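Local coordinates for OxyA protein (Actinoplanes teichomyceticus, PDB 5HH3) that is a heme-containing cytochrome P450 that probably carries out a phenolic coupling, closing a peptide ring in the biosynthesis of a glycopeptide antibiotic, at residues I161-A175 / A188-T200. Residues are numbered along the deposited sequence; the frame is centred on the assembly and turned at random.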
ATOM      1  N   ILE B 161      -3.218  24.978 -23.454  1.00 46.85           N
ATOM      2  CA  ILE B 161      -3.773  23.989 -24.386  1.00 48.56           C
ATOM      3  C   ILE B 161      -4.921  24.700 -25.138  1.00 49.17           C
ATOM      4  O   ILE B 161      -5.787  25.270 -24.489  1.00 47.25           O
ATOM      5  CB  ILE B 161      -4.319  22.721 -23.672  1.00 47.46           C
ATOM      6  CG1 ILE B 161      -3.320  22.114 -22.663  1.00 46.56           C
ATOM      7  CG2 ILE B 161      -4.729  21.666 -24.694  1.00 48.90           C
ATOM      8  CD1 ILE B 161      -1.950  21.831 -23.227  1.00 48.12           C
ATOM      9  N   PRO B 162      -4.915  24.702 -26.496  1.00 52.62           N
ATOM     10  CA  PRO B 162      -6.054  25.314 -27.185  1.00 53.93           C
ATOM     11  C   PRO B 162      -7.354  24.611 -26.848  1.00 54.18           C
ATOM     12  O   PRO B 162      -7.347  23.402 -26.601  1.00 53.59           O
ATOM     13  CB  PRO B 162      -5.707  25.158 -28.675  1.00 56.64           C
ATOM     14  CG  PRO B 162      -4.225  25.086 -28.711  1.00 57.02           C
ATOM     15  CD  PRO B 162      -3.832  24.370 -27.443  1.00 54.74           C
ATOM     16  N   ARG B 163      -8.447  25.373 -26.825  1.00 55.04           N
ATOM     17  CA  ARG B 163      -9.757  24.867 -26.411  1.00 54.95           C
ATOM     18  C   ARG B 163     -10.218  23.625 -27.162  1.00 57.23           C
ATOM     19  O   ARG B 163     -10.784  22.711 -26.566  1.00 56.15           O
ATOM     20  CB  ARG B 163     -10.813  25.968 -26.543  1.00 55.23           C
ATOM     21  CG  ARG B 163     -10.681  27.047 -25.484  1.00 53.45           C
ATOM     22  CD  ARG B 163     -11.114  26.508 -24.145  1.00 50.82           C
ATOM     23  NE  ARG B 163     -11.017  27.471 -23.063  1.00 50.10           N
ATOM     24  CZ  ARG B 163     -11.997  28.269 -22.631  1.00 50.11           C
ATOM     25  NH1 ARG B 163     -13.192  28.304 -23.218  1.00 51.43           N
ATOM     26  NH2 ARG B 163     -11.768  29.067 -21.595  1.00 48.83           N
ATOM     27  N   ASP B 164      -9.953  23.599 -28.461  1.00 61.56           N
ATOM     28  CA  ASP B 164     -10.287  22.455 -29.326  1.00 64.72           C
ATOM     29  C   ASP B 164      -9.655  21.137 -28.884  1.00 64.18           C
ATOM     30  O   ASP B 164     -10.239  20.075 -29.098  1.00 63.92           O
ATOM     31  CB  ASP B 164      -9.866  22.744 -30.773  1.00 68.53           C
ATOM     32  CG  ASP B 164     -10.810  23.701 -31.490  1.00 71.88           C
ATOM     33  OD1 ASP B 164     -11.794  24.180 -30.868  1.00 72.50           O
ATOM     34  OD2 ASP B 164     -10.568  23.967 -32.696  1.00 75.05           O
ATOM     35  N   ASP B 165      -8.466  21.217 -28.278  1.00 63.41           N
ATOM     36  CA  ASP B 165      -7.697  20.033 -27.874  1.00 61.75           C
ATOM     37  C   ASP B 165      -7.992  19.540 -26.473  1.00 58.92           C
ATOM     38  O   ASP B 165      -7.678  18.395 -26.163  1.00 59.09           O
ATOM     39  CB  ASP B 165      -6.191  20.319 -27.966  1.00 62.01           C
ATOM     40  CG  ASP B 165      -5.715  20.594 -29.386  1.00 64.94           C
ATOM     41  OD1 ASP B 165      -6.309  20.076 -30.359  1.00 66.44           O
ATOM     42  OD2 ASP B 165      -4.705  21.318 -29.519  1.00 65.57           O
ATOM     43  N   GLN B 166      -8.583  20.382 -25.623  1.00 56.45           N
ATOM     44  CA  GLN B 166      -8.563  20.136 -24.175  1.00 53.28           C
ATOM     45  C   GLN B 166      -9.304  18.870 -23.745  1.00 54.06           C
ATOM     46  O   GLN B 166      -8.795  18.111 -22.906  1.00 52.38           O
ATOM     47  CB  GLN B 166      -9.111  21.343 -23.385  1.00 50.75           C
ATOM     48  CG  GLN B 166      -8.275  22.602 -23.530  1.00 49.74           C
ATOM     49  CD  GLN B 166      -8.767  23.756 -22.680  1.00 47.89           C
ATOM     50  OE1 GLN B 166      -9.760  23.638 -21.984  1.00 47.85           O
ATOM     51  NE2 GLN B 166      -8.056  24.875 -22.724  1.00 47.15           N
ATOM     52  N   ALA B 167     -10.494  18.655 -24.304  1.00 54.93           N
ATOM     53  CA  ALA B 167     -11.330  17.510 -23.923  1.00 56.05           C
ATOM     54  C   ALA B 167     -10.636  16.168 -24.197  1.00 57.60           C
ATOM     55  O   ALA B 167     -10.627  15.289 -23.331  1.00 57.99           O
ATOM     56  CB  ALA B 167     -12.672  17.570 -24.650  1.00 57.54           C
ATOM     57  N   ASP B 168     -10.050  16.030 -25.391  1.00 59.96           N
ATOM     58  CA  ASP B 168      -9.350  14.802 -25.803  1.00 61.55           C
ATOM     59  C   ASP B 168      -8.089  14.571 -24.976  1.00 60.17           C
ATOM     60  O   ASP B 168      -7.831  13.451 -24.545  1.00 59.43           O
ATOM     61  CB  ASP B 168      -8.989  14.830 -27.304  1.00 64.37           C
ATOM     62  CG  ASP B 168     -10.210  14.670 -28.224  1.00 67.41           C
ATOM     63  OD1 ASP B 168     -11.326  14.381 -27.731  1.00 67.03           O
ATOM     64  OD2 ASP B 168     -10.054  14.820 -29.464  1.00 70.14           O
ATOM     65  N   LEU B 169      -7.323  15.638 -24.755  1.00 59.24           N
ATOM     66  CA  LEU B 169      -6.051  15.557 -24.055  1.00 58.69           C
ATOM     67  C   LEU B 169      -6.256  15.202 -22.581  1.00 55.94           C
ATOM     68  O   LEU B 169      -5.597  14.299 -22.062  1.00 54.23           O
ATOM     69  CB  LEU B 169      -5.284  16.873 -24.197  1.00 59.01           C
ATOM     70  CG  LEU B 169      -3.847  16.897 -23.664  1.00 59.08           C
ATOM     71  CD1 LEU B 169      -2.927  16.029 -24.514  1.00 60.64           C
ATOM     72  CD2 LEU B 169      -3.355  18.336 -23.603  1.00 59.01           C
ATOM     73  N   ALA B 170      -7.175  15.898 -21.916  1.00 55.69           N
ATOM     74  CA  ALA B 170      -7.518  15.582 -20.521  1.00 55.01           C
ATOM     75  C   ALA B 170      -7.988  14.128 -20.385  1.00 56.30           C
ATOM     76  O   ALA B 170      -7.528  13.405 -19.499  1.00 55.79           O
ATOM     77  CB  ALA B 170      -8.567  16.545 -19.980  1.00 54.22           C
ATOM     78  N   ARG B 171      -8.855  13.695 -21.295  1.00 59.03           N
ATOM     79  CA  ARG B 171      -9.319  12.293 -21.327  1.00 62.17           C
ATOM     80  C   ARG B 171      -8.144  11.285 -21.416  1.00 61.81           C
ATOM     81  O   ARG B 171      -8.049  10.355 -20.603  1.00 60.41           O
ATOM     82  CB  ARG B 171     -10.301  12.107 -22.484  1.00 65.38           C
ATOM     83  CG  ARG B 171     -11.025  10.768 -22.542  1.00 68.57           C
ATOM     84  CD  ARG B 171     -11.888  10.652 -23.797  1.00 71.99           C
ATOM     85  NE  ARG B 171     -12.675  11.870 -24.035  1.00 72.71           N
ATOM     86  CZ  ARG B 171     -12.834  12.506 -25.204  1.00 75.87           C
ATOM     87  NH1 ARG B 171     -12.304  12.055 -26.350  1.00 78.95           N
ATOM     88  NH2 ARG B 171     -13.575  13.613 -25.240  1.00 76.08           N
ATOM     89  N   SER B 172      -7.247  11.506 -22.374  1.00 62.10           N
ATOM     90  CA  SER B 172      -6.016  10.706 -22.519  1.00 62.94           C
ATOM     91  C   SER B 172      -5.191  10.611 -21.235  1.00 60.96           C
ATOM     92  O   SER B 172      -4.755   9.526 -20.862  1.00 61.54           O
ATOM     93  CB  SER B 172      -5.109  11.298 -23.599  1.00 63.51           C
ATOM     94  OG  SER B 172      -5.850  11.649 -24.736  1.00 66.68           O
ATOM     95  N   LEU B 173      -4.955  11.752 -20.591  1.00 59.56           N
ATOM     96  CA  LEU B 173      -4.181  11.791 -19.349  1.00 60.00           C
ATOM     97  C   LEU B 173      -4.875  11.006 -18.248  1.00 61.94           C
ATOM     98  O   LEU B 173      -4.208  10.297 -17.485  1.00 61.50           O
ATOM     99  CB  LEU B 173      -3.952  13.231 -18.862  1.00 57.58           C
ATOM    100  CG  LEU B 173      -3.260  13.388 -17.491  1.00 54.54           C
ATOM    101  CD1 LEU B 173      -1.881  12.736 -17.496  1.00 54.78           C
ATOM    102  CD2 LEU B 173      -3.160  14.849 -17.086  1.00 52.51           C
ATOM    103  N   HIS B 174      -6.197  11.167 -18.153  1.00 64.52           N
ATOM    104  CA  HIS B 174      -6.988  10.463 -17.146  1.00 67.93           C
ATOM    105  C   HIS B 174      -7.022   8.962 -17.412  1.00 70.22           C
ATOM    106  O   HIS B 174      -6.869   8.184 -16.479  1.00 72.32           O
ATOM    107  CB  HIS B 174      -8.413  11.013 -17.060  1.00 69.75           C
ATOM    108  CG  HIS B 174      -9.304  10.231 -16.139  1.00 73.02           C
ATOM    109  ND1 HIS B 174     -10.187   9.271 -16.591  1.00 75.79           N
ATOM    110  CD2 HIS B 174      -9.429  10.252 -14.788  1.00 72.22           C
ATOM    111  CE1 HIS B 174     -10.827   8.744 -15.560  1.00 75.38           C
ATOM    112  NE2 HIS B 174     -10.387   9.322 -14.456  1.00 73.15           N
ATOM    113  N   ALA B 175      -7.230   8.564 -18.667  1.00 73.36           N
ATOM    114  CA  ALA B 175      -7.169   7.147 -19.063  1.00 76.47           C
ATOM    115  C   ALA B 175      -5.867   6.487 -18.603  1.00 78.30           C
ATOM    116  O   ALA B 175      -5.890   5.503 -17.860  1.00 79.64           O
ATOM    117  CB  ALA B 175      -7.318   7.011 -20.569  1.00 78.43           C
ATOM    118  N   ALA B 188      -3.130   5.435 -24.196  1.00 77.15           N
ATOM    119  CA  ALA B 188      -3.535   6.759 -23.739  1.00 74.03           C
ATOM    120  C   ALA B 188      -2.333   7.621 -23.317  1.00 71.48           C
ATOM    121  O   ALA B 188      -2.276   8.815 -23.629  1.00 70.33           O
ATOM    122  CB  ALA B 188      -4.525   6.632 -22.587  1.00 72.33           C
ATOM    123  N   GLY B 189      -1.389   7.010 -22.605  1.00 69.94           N
ATOM    124  CA  GLY B 189      -0.151   7.679 -22.195  1.00 67.82           C
ATOM    125  C   GLY B 189       0.642   8.208 -23.379  1.00 68.86           C
ATOM    126  O   GLY B 189       1.110   9.340 -23.351  1.00 67.28           O
ATOM    127  N   ASN B 190       0.773   7.388 -24.418  1.00 71.19           N
ATOM    128  CA  ASN B 190       1.471   7.780 -25.652  1.00 73.43           C
ATOM    129  C   ASN B 190       0.738   8.863 -26.442  1.00 73.20           C
ATOM    130  O   ASN B 190       1.369   9.675 -27.119  1.00 73.93           O
ATOM    131  CB  ASN B 190       1.727   6.558 -26.559  1.00 76.15           C
ATOM    132  CG  ASN B 190       2.738   5.581 -25.966  1.00 76.47           C
ATOM    133  OD1 ASN B 190       3.573   5.943 -25.134  1.00 74.64           O
ATOM    134  ND2 ASN B 190       2.665   4.331 -26.404  1.00 79.25           N
ATOM    135  N   LYS B 191      -0.589   8.875 -26.359  1.00 72.63           N
ATOM    136  CA  LYS B 191      -1.379   9.917 -27.017  1.00 72.12           C
ATOM    137  C   LYS B 191      -1.136  11.255 -26.305  1.00 67.88           C
ATOM    138  O   LYS B 191      -0.915  12.277 -26.948  1.00 67.85           O
ATOM    139  CB  LYS B 191      -2.863   9.536 -27.027  1.00 72.62           C
ATOM    140  CG  LYS B 191      -3.691  10.232 -28.091  1.00 74.22           C
ATOM    141  CD  LYS B 191      -4.729   9.286 -28.674  1.00 76.41           C
ATOM    142  CE  LYS B 191      -5.755  10.033 -29.509  1.00 77.46           C
ATOM    143  NZ  LYS B 191      -6.626  10.916 -28.678  1.00 74.55           N
ATOM    144  N   PHE B 192      -1.137  11.225 -24.978  1.00 64.49           N
ATOM    145  CA  PHE B 192      -0.805  12.404 -24.165  1.00 62.25           C
ATOM    146  C   PHE B 192       0.628  12.902 -24.421  1.00 63.08           C
ATOM    147  O   PHE B 192       0.843  14.085 -24.685  1.00 61.12           O
ATOM    148  CB  PHE B 192      -1.008  12.087 -22.681  1.00 59.08           C
ATOM    149  CG  PHE B 192      -0.691  13.229 -21.767  1.00 56.64           C
ATOM    150  CD1 PHE B 192      -1.613  14.240 -21.558  1.00 55.40           C
ATOM    151  CD2 PHE B 192       0.537  13.300 -21.113  1.00 56.13           C
ATOM    152  CE1 PHE B 192      -1.326  15.305 -20.717  1.00 53.50           C
ATOM    153  CE2 PHE B 192       0.829  14.360 -20.271  1.00 54.31           C
ATOM    154  CZ  PHE B 192      -0.105  15.368 -20.076  1.00 52.77           C
ATOM    155  N   MET B 193       1.589  11.984 -24.366  1.00 65.79           N
ATOM    156  CA  MET B 193       3.016  12.300 -24.559  1.00 67.41           C
ATOM    157  C   MET B 193       3.380  12.873 -25.925  1.00 67.54           C
ATOM    158  O   MET B 193       4.213  13.778 -26.006  1.00 67.29           O
ATOM    159  CB  MET B 193       3.873  11.052 -24.314  1.00 71.44           C
ATOM    160  CG  MET B 193       3.965  10.640 -22.856  1.00 72.42           C
ATOM    161  SD  MET B 193       4.875  11.836 -21.865  1.00 76.88           S
ATOM    162  CE  MET B 193       6.522  11.703 -22.583  1.00 78.22           C
ATOM    163  N   THR B 194       2.789  12.328 -26.989  1.00 67.14           N
ATOM    164  CA  THR B 194       3.036  12.817 -28.345  1.00 68.04           C
ATOM    165  C   THR B 194       2.523  14.247 -28.501  1.00 66.21           C
ATOM    166  O   THR B 194       3.171  15.068 -29.145  1.00 66.99           O
ATOM    167  CB  THR B 194       2.378  11.919 -29.421  1.00 69.85           C
ATOM    168  OG1 THR B 194       2.773  10.561 -29.217  1.00 70.43           O
ATOM    169  CG2 THR B 194       2.784  12.347 -30.829  1.00 72.52           C
ATOM    170  N   TYR B 195       1.360  14.540 -27.917  1.00 63.41           N
ATOM    171  CA  TYR B 195       0.842  15.905 -27.920  1.00 61.86           C
ATOM    172  C   TYR B 195       1.812  16.842 -27.170  1.00 61.10           C
ATOM    173  O   TYR B 195       2.247  17.853 -27.721  1.00 61.53           O
ATOM    174  CB  TYR B 195      -0.563  15.963 -27.309  1.00 59.66           C
ATOM    175  CG  TYR B 195      -1.217  17.318 -27.461  1.00 58.65           C
ATOM    176  CD1 TYR B 195      -0.933  18.340 -26.565  1.00 56.61           C
ATOM    177  CD2 TYR B 195      -2.097  17.592 -28.516  1.00 59.75           C
ATOM    178  CE1 TYR B 195      -1.507  19.586 -26.687  1.00 56.50           C
ATOM    179  CE2 TYR B 195      -2.680  18.848 -28.649  1.00 59.55           C
ATOM    180  CZ  TYR B 195      -2.377  19.838 -27.715  1.00 58.24           C
ATOM    181  OH  TYR B 195      -2.904  21.094 -27.781  1.00 58.94           O
ATOM    182  N   MET B 196       2.180  16.483 -25.943  1.00 59.83           N
ATOM    183  CA  MET B 196       3.060  17.338 -25.122  1.00 60.28           C
ATOM    184  C   MET B 196       4.457  17.542 -25.723  1.00 61.61           C
ATOM    185  O   MET B 196       5.002  18.647 -25.660  1.00 60.46           O
ATOM    186  CB  MET B 196       3.190  16.788 -23.699  1.00 59.65           C
ATOM    187  CG  MET B 196       1.900  16.779 -22.894  1.00 59.39           C
ATOM    188  SD  MET B 196       0.972  18.330 -22.820  1.00 61.54           S
ATOM    189  CE  MET B 196       2.313  19.453 -22.456  1.00 61.52           C
ATOM    190  N   ASN B 197       5.023  16.492 -26.317  1.00 63.44           N
ATOM    191  CA  ASN B 197       6.319  16.601 -26.985  1.00 65.90           C
ATOM    192  C   ASN B 197       6.307  17.606 -28.133  1.00 67.21           C
ATOM    193  O   ASN B 197       7.278  18.332 -28.317  1.00 67.92           O
ATOM    194  CB  ASN B 197       6.788  15.240 -27.505  1.00 68.60           C
ATOM    195  CG  ASN B 197       7.185  14.281 -26.390  1.00 67.66           C
ATOM    196  OD1 ASN B 197       7.379  14.671 -25.239  1.00 65.05           O
ATOM    197  ND2 ASN B 197       7.316  13.010 -26.741  1.00 69.96           N
ATOM    198  N   LYS B 198       5.214  17.661 -28.890  1.00 68.59           N
ATOM    199  CA  LYS B 198       5.058  18.687 -29.940  1.00 70.29           C
ATOM    200  C   LYS B 198       4.961  20.082 -29.328  1.00 68.14           C
ATOM    201  O   LYS B 198       5.659  21.004 -29.757  1.00 69.81           O
ATOM    202  CB  LYS B 198       3.827  18.418 -30.812  1.00 71.65           C
ATOM    203  CG  LYS B 198       4.021  17.261 -31.773  1.00 74.75           C
ATOM    204  CD  LYS B 198       2.712  16.885 -32.439  1.00 76.13           C
ATOM    205  CE  LYS B 198       2.890  15.676 -33.340  1.00 79.27           C
ATOM    206  NZ  LYS B 198       1.576  15.146 -33.791  1.00 80.33           N
ATOM    207  N   MET B 199       4.097  20.210 -28.325  1.00 64.64           N
ATOM    208  CA  MET B 199       3.917  21.460 -27.586  1.00 63.65           C
ATOM    209  C   MET B 199       5.224  22.005 -27.001  1.00 62.13           C
ATOM    210  O   MET B 199       5.477  23.211 -27.048  1.00 61.43           O
ATOM    211  CB  MET B 199       2.915  21.249 -26.463  1.00 62.27           C
ATOM    212  CG  MET B 199       2.717  22.462 -25.576  1.00 62.53           C
ATOM    213  SD  MET B 199       1.078  22.500 -24.827  1.00 62.19           S
ATOM    214  CE  MET B 199       0.126  23.034 -26.247  1.00 62.37           C
ATOM    215  N   THR B 200       6.036  21.110 -26.451  1.00 60.57           N
ATOM    216  CA  THR B 200       7.376  21.468 -25.998  1.00 60.69           C
ATOM    217  C   THR B 200       8.256  21.965 -27.147  1.00 62.44           C
ATOM    218  O   THR B 200       8.872  23.022 -27.033  1.00 62.33           O
ATOM    219  CB  THR B 200       8.058  20.290 -25.284  1.00 59.90           C
ATOM    220  OG1 THR B 200       7.315  19.966 -24.103  1.00 57.63           O
ATOM    221  CG2 THR B 200       9.422  20.670 -24.855  1.00 61.15           C
TER
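The ring of F192 lies between L173 of the facing helix and M196 of its own: CD1 of L173 stands over the centre of one face, a CH-pi contact 4.0 Å from the centroid and almost on the normal, while CG of M196, one turn further along, lies against the opposite face toward the rim. The side chains of L173 and F192 lie alongside each other with the same heading, and CB of L173 also meets F192 CD1. At the edge of the Y195 ring, in its plane, lies OD2 of D165, which accepts a short 2.5 Å hydrogen bond from the hydroxyl OH; L169 and I161 come to this ring obliquely. The carboxylate, turned 79° from the ring, is approached on its anti side, 33° out of its plane. Between the rings L169 acts as a wedge; with CG anti to the backbone N its branches reach across the gap, and its CD1 touches F192 CD1 at 3.7 Å and Y195 CG at 3.6 Å. In the cytochrome P450 fold, the order of 163-178 and 182-205, ahead of the long helix 225-256, is consistent with helices F and G. Their segments approach to 7.8 Å at 134°, splayed rather than strictly antiparallel. Where they come together small residues allow it: CB of A188 sits 3.5 Å from CB of A175, a tight fit, and beside the carbonyl of S172. The hydroxyl of S172 folds back onto O of D168, which S172 N reaches from the opposite face. Toward the diverging end, I161 CD1 meets SD of M199 at 3.5 Å, the two side chains at about a right angle. Helix 225-256 packs against the pair, M236 touching L173 and T229 touching M196.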